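Local atomic coordinates of beta-lactamase (Klebsiella pneumoniae, PDB entry 6KBY), a protein that probably hydrolyses beta-lactam antibiotics to substituted beta-amino acids, as a serine beta-lactamase of class C, and binds adenosine monophosphate. Residues Leu72-Ala77 / Tyr156-Thr161; Ser91-Val96 / Ser112-Gly117; Ala179-Leu184 / Ser193-Pro198. All blocks are in the same frame, centred on the assembly; numbering follows the deposited sequence.

Contact 1 of 3, residues Leu72-Ala77 / Tyr156-Thr161. With AMP (adenosine monophosphate), chain B.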
# COMPACT_ATOMS: atom_id res chain seq x y z
N LEU A 72 -1.21 -1.19 -2.48
CA LEU A 72 -1.49 -0.68 -1.14
C LEU A 72 -1.62 -1.84 -0.18
O LEU A 72 -1.32 -1.69 1.01
CB LEU A 72 -2.74 0.19 -1.11
CG LEU A 72 -2.70 1.47 -1.95
CD1 LEU A 72 -3.87 2.37 -1.61
CD2 LEU A 72 -1.38 2.17 -1.74
N SER A 73 -2.01 -3.01 -0.71
CA SER A 73 -2.15 -4.20 0.11
C SER A 73 -0.85 -4.58 0.80
O SER A 73 -0.88 -5.18 1.88
CB SER A 73 -2.61 -5.37 -0.76
OG SER A 73 -3.80 -5.05 -1.47
N LYS A 74 0.30 -4.26 0.20
CA LYS A 74 1.57 -4.62 0.81
C LYS A 74 1.74 -3.95 2.17
O LYS A 74 2.39 -4.51 3.06
CB LYS A 74 2.73 -4.23 -0.10
CG LYS A 74 2.72 -4.92 -1.45
CD LYS A 74 4.05 -4.74 -2.18
CE LYS A 74 4.19 -5.70 -3.35
NZ LYS A 74 3.06 -5.55 -4.32
N THR A 75 1.17 -2.75 2.34
CA THR A 75 1.31 -2.08 3.63
C THR A 75 0.51 -2.79 4.72
O THR A 75 0.86 -2.68 5.90
CB THR A 75 0.91 -0.60 3.56
OG1 THR A 75 -0.51 -0.47 3.35
CG2 THR A 75 1.66 0.14 2.47
N PHE A 76 -0.55 -3.51 4.35
CA PHE A 76 -1.29 -4.30 5.33
C PHE A 76 -0.49 -5.53 5.75
O PHE A 76 -0.51 -5.90 6.92
CB PHE A 76 -2.67 -4.67 4.78
CG PHE A 76 -3.56 -3.48 4.59
CD1 PHE A 76 -3.50 -2.74 3.42
CD2 PHE A 76 -4.40 -3.04 5.60
CE1 PHE A 76 -4.29 -1.61 3.25
CE2 PHE A 76 -5.19 -1.91 5.43
CZ PHE A 76 -5.13 -1.20 4.25
N ALA A 77 0.21 -6.16 4.81
CA ALA A 77 1.11 -7.25 5.17
C ALA A 77 2.18 -6.76 6.13
O ALA A 77 2.51 -7.45 7.11
CB ALA A 77 1.73 -7.86 3.91
N TYR A 156 11.83 -4.52 -5.90
CA TYR A 156 10.44 -4.55 -5.47
C TYR A 156 9.84 -5.90 -5.84
O TYR A 156 10.00 -6.38 -6.97
CB TYR A 156 9.72 -3.40 -6.19
CG TYR A 156 8.30 -3.17 -5.78
CD1 TYR A 156 7.99 -2.47 -4.63
CD2 TYR A 156 7.26 -3.59 -6.59
CE1 TYR A 156 6.68 -2.23 -4.28
CE2 TYR A 156 5.94 -3.36 -6.24
CZ TYR A 156 5.66 -2.69 -5.07
OH TYR A 156 4.36 -2.44 -4.71
N SER A 157 9.16 -6.55 -4.88
CA SER A 157 8.81 -7.95 -5.07
C SER A 157 7.46 -8.30 -4.49
O SER A 157 7.24 -8.17 -3.28
CB SER A 157 9.88 -8.87 -4.47
OG SER A 157 9.51 -10.23 -4.62
N ASN A 158 6.57 -8.82 -5.34
CA ASN A 158 5.34 -9.42 -4.83
C ASN A 158 5.62 -10.69 -4.05
O ASN A 158 4.91 -11.00 -3.08
CB ASN A 158 4.38 -9.71 -5.98
CG ASN A 158 3.91 -8.44 -6.64
OD1 ASN A 158 3.22 -7.65 -6.02
ND2 ASN A 158 4.37 -8.19 -7.86
N ILE A 159 6.64 -11.45 -4.45
CA ILE A 159 6.94 -12.72 -3.78
C ILE A 159 7.43 -12.47 -2.37
O ILE A 159 6.97 -13.09 -1.41
CB ILE A 159 7.97 -13.54 -4.58
CG1 ILE A 159 7.60 -13.65 -6.06
CG2 ILE A 159 8.11 -14.93 -3.95
CD1 ILE A 159 8.64 -14.40 -6.89
N GLY A 160 8.41 -11.57 -2.22
CA GLY A 160 8.90 -11.25 -0.89
C GLY A 160 7.80 -10.75 0.03
O GLY A 160 7.73 -11.14 1.20
N THR A 161 6.92 -9.90 -0.49
CA THR A 161 5.79 -9.43 0.31
C THR A 161 4.90 -10.58 0.72
O THR A 161 4.39 -10.62 1.85
CB THR A 161 4.97 -8.39 -0.46
OG1 THR A 161 5.83 -7.38 -0.99
CG2 THR A 161 3.94 -7.76 0.45
P AMP B . 1.62 -3.03 -6.96
O1P AMP B . 0.28 -2.45 -7.25
O2P AMP B . 2.85 -2.20 -7.21
O5' AMP B . 1.77 -4.44 -7.67
C5' AMP B . 0.73 -5.41 -7.58
C4' AMP B . 0.01 -5.57 -8.90
O4' AMP B . 0.88 -6.21 -9.86
C3' AMP B . -1.23 -6.47 -8.85
O3' AMP B . -2.38 -5.79 -8.40
C2' AMP B . -1.32 -6.98 -10.28
O2' AMP B . -1.88 -6.00 -11.13
C1' AMP B . 0.15 -7.15 -10.63
N9 AMP B . 0.64 -8.50 -10.29
C8 AMP B . 1.53 -8.79 -9.31
N7 AMP B . 1.78 -10.13 -9.25
C5 AMP B . 1.03 -10.71 -10.21
C6 AMP B . 0.81 -12.09 -10.70
N6 AMP B . 1.46 -13.13 -10.13
N1 AMP B . -0.05 -12.27 -11.72
C2 AMP B . -0.70 -11.23 -12.30
N3 AMP B . -0.55 -9.95 -11.91
C4 AMP B . 0.29 -9.63 -10.89
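Lys74 of the SxxK motif and Tyr156 and Asn158 of the YxN motif meet here in the AMP-binding pocket of the enzyme. The lysine leaves helix 72-86 nearly extended and turns only at its last bond (chi4 57°), which swings NZ toward the amide of Asn158, the two side chains crossing at about a right angle. NZ donates to Asn158 OD1 at 2.7 Å, tilted 31° from the amide plane. A weak bond of 3.4 Å joins NZ to Tyr156 OH; NZ also bonds to Ser71 OG, on the residue covalently linked to AMP, and to Ala227 O. The other end of the Asn158 amide, ND2, is bonded to Leu125 O. Held at both ends, the amide has its rotation fixed, and its ND2 comes within 3.2 Å of AMP C8. Tyr156 OH is hydrogen-bonded to Lys321 NZ and lies 2.9 Å from AMP O2P, so the hydroxyl has both a second lysine and the phosphate beside it.

Nearer the backbone, the hydrocarbon part of Lys74 runs across Thr161: CE lies 3.3 Å from Thr161 OG1, and CG packs 3.6 Å from Thr161 CG2. The Thr161 hydroxyl turns back to its own backbone, giving a 2.8 Å bond from Thr161 OG1 to Ser157 O, while its methyl also reaches Ala77 CB. Ser157, at the N-cap of helix 158-171, accepts from Gly160 N through OG in an almost straight bond and is tied by OG to Gln124 O as well. The cap secures the helix start from which Asn158 projects. A lysine one turn after the reactive serine, bonded to the asparagine and weakly to the tyrosine of YxN, is characteristic of class C beta-lactamase active sites.

Contact 2 of 3, residues Ser91-Val96 / Ser112-Gly117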
# COMPACT_ATOMS: atom_id res chain seq x y z
N SER A 91 10.65 -11.75 15.17
CA SER A 91 11.79 -10.85 15.12
C SER A 91 12.18 -10.63 13.66
O SER A 91 12.44 -11.59 12.93
CB SER A 91 13.00 -11.41 15.86
OG SER A 91 14.12 -10.60 15.55
N LEU A 92 12.23 -9.37 13.25
CA LEU A 92 12.52 -9.05 11.86
C LEU A 92 13.93 -9.44 11.45
O LEU A 92 14.18 -9.67 10.26
CB LEU A 92 12.29 -7.56 11.61
CG LEU A 92 10.85 -7.08 11.80
CD1 LEU A 92 10.80 -5.56 11.77
CD2 LEU A 92 9.97 -7.65 10.71
N ASP A 93 14.86 -9.53 12.40
CA ASP A 93 16.23 -9.86 12.06
C ASP A 93 16.46 -11.35 11.84
O ASP A 93 17.50 -11.73 11.29
CB ASP A 93 17.17 -9.29 13.12
CG ASP A 93 17.36 -7.79 12.98
OD1 ASP A 93 17.66 -7.35 11.85
OD2 ASP A 93 17.17 -7.05 13.98
N GLN A 94 15.54 -12.21 12.27
CA GLN A 94 15.71 -13.64 12.07
C GLN A 94 15.55 -13.99 10.59
O GLN A 94 14.93 -13.27 9.81
CB GLN A 94 14.68 -14.43 12.89
CG GLN A 94 14.88 -14.34 14.39
CD GLN A 94 16.09 -15.11 14.88
OE1 GLN A 94 16.41 -16.18 14.37
NE2 GLN A 94 16.78 -14.56 15.88
N SER A 95 16.11 -15.14 10.22
CA SER A 95 16.03 -15.58 8.84
C SER A 95 14.63 -16.08 8.50
O SER A 95 13.84 -16.49 9.36
CB SER A 95 17.02 -16.71 8.59
OG SER A 95 16.64 -17.88 9.30
N VAL A 96 14.33 -16.06 7.20
CA VAL A 96 13.08 -16.64 6.72
C VAL A 96 13.01 -18.12 7.08
O VAL A 96 11.97 -18.61 7.53
CB VAL A 96 12.93 -16.40 5.20
CG1 VAL A 96 11.84 -17.28 4.62
CG2 VAL A 96 12.62 -14.93 4.94
N SER A 112 16.69 -12.39 5.66
CA SER A 112 15.96 -12.10 6.88
C SER A 112 14.51 -11.74 6.58
O SER A 112 14.14 -11.38 5.45
CB SER A 112 16.61 -10.97 7.67
OG SER A 112 16.49 -9.76 6.94
N VAL A 113 13.67 -11.82 7.61
CA VAL A 113 12.32 -11.29 7.49
C VAL A 113 12.36 -9.82 7.11
O VAL A 113 11.58 -9.35 6.27
CB VAL A 113 11.51 -11.56 8.77
CG1 VAL A 113 10.10 -11.02 8.65
CG2 VAL A 113 11.47 -13.04 9.08
N LEU A 114 13.30 -9.06 7.69
CA LEU A 114 13.45 -7.66 7.32
C LEU A 114 13.72 -7.51 5.83
O LEU A 114 13.16 -6.61 5.18
CB LEU A 114 14.58 -7.02 8.14
CG LEU A 114 14.71 -5.50 7.98
CD1 LEU A 114 13.50 -4.78 8.56
CD2 LEU A 114 15.99 -4.98 8.60
N ASN A 115 14.55 -8.39 5.26
CA ASN A 115 14.82 -8.32 3.83
C ASN A 115 13.54 -8.44 3.01
O ASN A 115 13.30 -7.66 2.09
CB ASN A 115 15.80 -9.41 3.38
CG ASN A 115 17.25 -9.21 3.87
OD1 ASN A 115 17.92 -10.19 4.18
ND2 ASN A 115 17.74 -7.97 3.86
N VAL A 116 12.70 -9.44 3.31
CA VAL A 116 11.47 -9.54 2.53
C VAL A 116 10.51 -8.39 2.82
O VAL A 116 9.70 -8.02 1.96
CB VAL A 116 10.78 -10.92 2.61
CG1 VAL A 116 11.65 -12.00 1.98
CG2 VAL A 116 10.40 -11.29 4.03
N GLY A 117 10.60 -7.79 4.01
CA GLY A 117 9.77 -6.63 4.33
C GLY A 117 10.22 -5.32 3.75
O GLY A 117 9.50 -4.32 3.88
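Leu92 O and Gln94 O reach out from the 91-96 loop to the first two N-H groups of helix 113-117. Val113 N donates to Gln94 O at 2.9 Å, nearly on the line of the carbonyl; Leu114 N donates to Leu92 O at 2.8 Å, more bent, with 144° at the hydrogen. Gln94 O also takes a CA-H...O contact from Ser112. Around these bonds the apolar groups close in: Leu92 CD2 meets Val113 CG1 at 4.0 Å, the two side chains crossing at about a right angle, Leu92 CB lies beside Leu114 CB, and Val96 CG2 touches Val116 CG1 at 4.3 Å.

Two local features hold the partners in place. A type I turn from Ser91 to Gln94 sets the two carbonyls, and a single bridge brings Ser95 alongside Ser112. On the helix side Ser112 OG, placed between the backbone N and the carbonyl carbon (chi1 67°), accepts from Asn115 N, while Ser112 N donates to Asn115 OD1 at 2.9 Å. Further out, Tyr267 touches Leu92 and Leu114, and Leu164 backs Val113. Reciprocal serine-asparagine bonding of this kind is a capping box, here with loop carbonyls taking the two N-H groups that lie between its residues.

Contact 3 of 3, residues Ala179-Leu184 / Ser193-Pro198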
# COMPACT_ATOMS: atom_id res chain seq x y z
N ALA A 179 -6.02 -13.50 9.53
CA ALA A 179 -5.29 -12.44 10.21
C ALA A 179 -5.78 -11.07 9.76
O ALA A 179 -5.96 -10.16 10.58
CB ALA A 179 -3.79 -12.58 9.95
N ILE A 180 -6.00 -10.90 8.46
CA ILE A 180 -6.39 -9.61 7.92
C ILE A 180 -7.87 -9.32 8.18
O ILE A 180 -8.23 -8.26 8.68
CB ILE A 180 -6.04 -9.53 6.42
CG1 ILE A 180 -4.52 -9.58 6.21
CG2 ILE A 180 -6.65 -8.30 5.78
CD1 ILE A 180 -3.75 -8.48 6.92
N GLU A 181 -8.75 -10.27 7.83
CA GLU A 181 -10.18 -9.99 7.90
C GLU A 181 -10.78 -10.18 9.29
O GLU A 181 -11.82 -9.59 9.57
CB GLU A 181 -10.95 -10.83 6.88
CG GLU A 181 -10.66 -10.44 5.44
CD GLU A 181 -11.66 -11.02 4.46
OE1 GLU A 181 -12.42 -11.94 4.85
OE2 GLU A 181 -11.72 -10.56 3.30
N LYS A 182 -10.16 -11.00 10.14
CA LYS A 182 -10.69 -11.22 11.48
C LYS A 182 -9.95 -10.44 12.56
O LYS A 182 -10.56 -10.12 13.59
CB LYS A 182 -10.67 -12.71 11.84
CG LYS A 182 -11.52 -13.58 10.95
CD LYS A 182 -13.00 -13.36 11.20
CE LYS A 182 -13.82 -14.23 10.28
NZ LYS A 182 -15.27 -14.15 10.59
N THR A 183 -8.67 -10.13 12.36
CA THR A 183 -7.90 -9.38 13.36
C THR A 183 -7.57 -7.96 12.92
O THR A 183 -8.01 -7.00 13.58
CB THR A 183 -6.63 -10.14 13.78
OG1 THR A 183 -7.00 -11.35 14.44
CG2 THR A 183 -5.80 -9.29 14.74
N LEU A 184 -6.84 -7.78 11.83
CA LEU A 184 -6.24 -6.48 11.55
C LEU A 184 -7.28 -5.45 11.13
O LEU A 184 -7.40 -4.39 11.75
CB LEU A 184 -5.14 -6.60 10.49
CG LEU A 184 -4.47 -5.26 10.18
CD1 LEU A 184 -3.79 -4.68 11.40
CD2 LEU A 184 -3.50 -5.37 9.02
N SER A 193 -13.50 -3.09 4.13
CA SER A 193 -12.24 -3.46 3.52
C SER A 193 -12.16 -4.98 3.54
O SER A 193 -12.48 -5.60 4.57
CB SER A 193 -11.08 -2.87 4.32
OG SER A 193 -11.15 -1.46 4.34
N TYR A 194 -11.76 -5.58 2.42
CA TYR A 194 -11.88 -7.02 2.28
C TYR A 194 -10.76 -7.56 1.41
O TYR A 194 -10.26 -6.88 0.50
CB TYR A 194 -13.18 -7.40 1.57
CG TYR A 194 -14.41 -6.75 2.14
CD1 TYR A 194 -15.03 -7.26 3.27
CD2 TYR A 194 -14.96 -5.62 1.55
CE1 TYR A 194 -16.16 -6.66 3.80
CE2 TYR A 194 -16.09 -5.01 2.07
CZ TYR A 194 -16.68 -5.54 3.19
OH TYR A 194 -17.81 -4.93 3.69
N LEU A 195 -10.39 -8.81 1.68
CA LEU A 195 -9.69 -9.62 0.69
C LEU A 195 -10.67 -10.36 -0.22
O LEU A 195 -10.37 -10.56 -1.40
CB LEU A 195 -8.77 -10.63 1.38
CG LEU A 195 -7.61 -10.01 2.15
CD1 LEU A 195 -6.91 -11.05 3.01
CD2 LEU A 195 -6.63 -9.35 1.20
N LYS A 196 -11.82 -10.77 0.32
CA LYS A 196 -12.91 -11.39 -0.44
C LYS A 196 -14.16 -10.57 -0.20
O LYS A 196 -14.68 -10.54 0.92
CB LYS A 196 -13.15 -12.82 0.05
CG LYS A 196 -12.15 -13.87 -0.38
CD LYS A 196 -12.53 -15.22 0.21
CE LYS A 196 -11.57 -16.33 -0.21
NZ LYS A 196 -11.67 -17.52 0.68
N VAL A 197 -14.66 -9.91 -1.24
CA VAL A 197 -15.84 -9.06 -1.08
C VAL A 197 -17.07 -9.93 -0.83
O VAL A 197 -17.33 -10.86 -1.60
CB VAL A 197 -16.03 -8.18 -2.33
CG1 VAL A 197 -17.32 -7.38 -2.23
CG2 VAL A 197 -14.82 -7.27 -2.53
N PRO A 198 -17.84 -9.66 0.22
CA PRO A 198 -19.02 -10.49 0.52
C PRO A 198 -20.20 -10.12 -0.37
O PRO A 198 -20.23 -9.09 -1.04
CB PRO A 198 -19.31 -10.16 1.98
CG PRO A 198 -18.81 -8.76 2.15
CD PRO A 198 -17.60 -8.65 1.26
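Glu181 OE2 takes two backbone N-H groups in succession, those of Leu195 and Lys196, just after the weakly bonded strand at about 193-194. Leu195 N comes to the anti lone pair at 2.7 Å, with a bent 138° at the hydrogen; Lys196 N meets the same oxygen nearly on its C-O line at 3.0 Å, and straighter (165°). The glutamate chain, extended beyond CG (chi2 -166°), carries the carboxylate from the helix to the turning backbone. Its OE2 also lies 3.5 Å from Leu195 CB. Two N-H dipoles on one oxygen would be expected to stabilise its negative charge.

Nearby polar groups have partners too: Leu195 O accepts from Lys231 NZ, Ser193 OG is bonded to Asp236 and Thr232, and the Tyr194 backbone pairs with Lys231. Within the helix, Leu184 N donates to Ala179 O at 2.8 Å, a wider pi-type turn. Beside the carboxylate, Leu195 CD1 packs 3.8 Å from Ile180 CB, the side chains crossing at about a right angle. Pro198 CD sits over the centre of one face of the Tyr194 ring. A helix carboxylate accepting two consecutive backbone N-H groups joins helix 176-187 to the loop beside a weakly bonded edge strand of a small three-stranded antiparallel sheet.

Overall arrangement
From the N terminus, the chain enters contact 1 on helix 72-86 and closes that loop only at 156-161, at the head of helix 158-171. Contact 2 is nested inside it: the short loop from 91-96 to 112-117 closes wholly within the larger one. Contact 3 follows in series, joining helix 176-187 to the segment starting with strand 193-194. Contacts 1 and 2 touch where Gly160 O meets Val116 CB at 3.4 Å, and contacts 1 and 3 where Phe76 O packs on Leu184 CD2. Contacts 2 and 3 remain about 14 Å apart at their nearest atoms, with the active-site helices of contact 1 linking them.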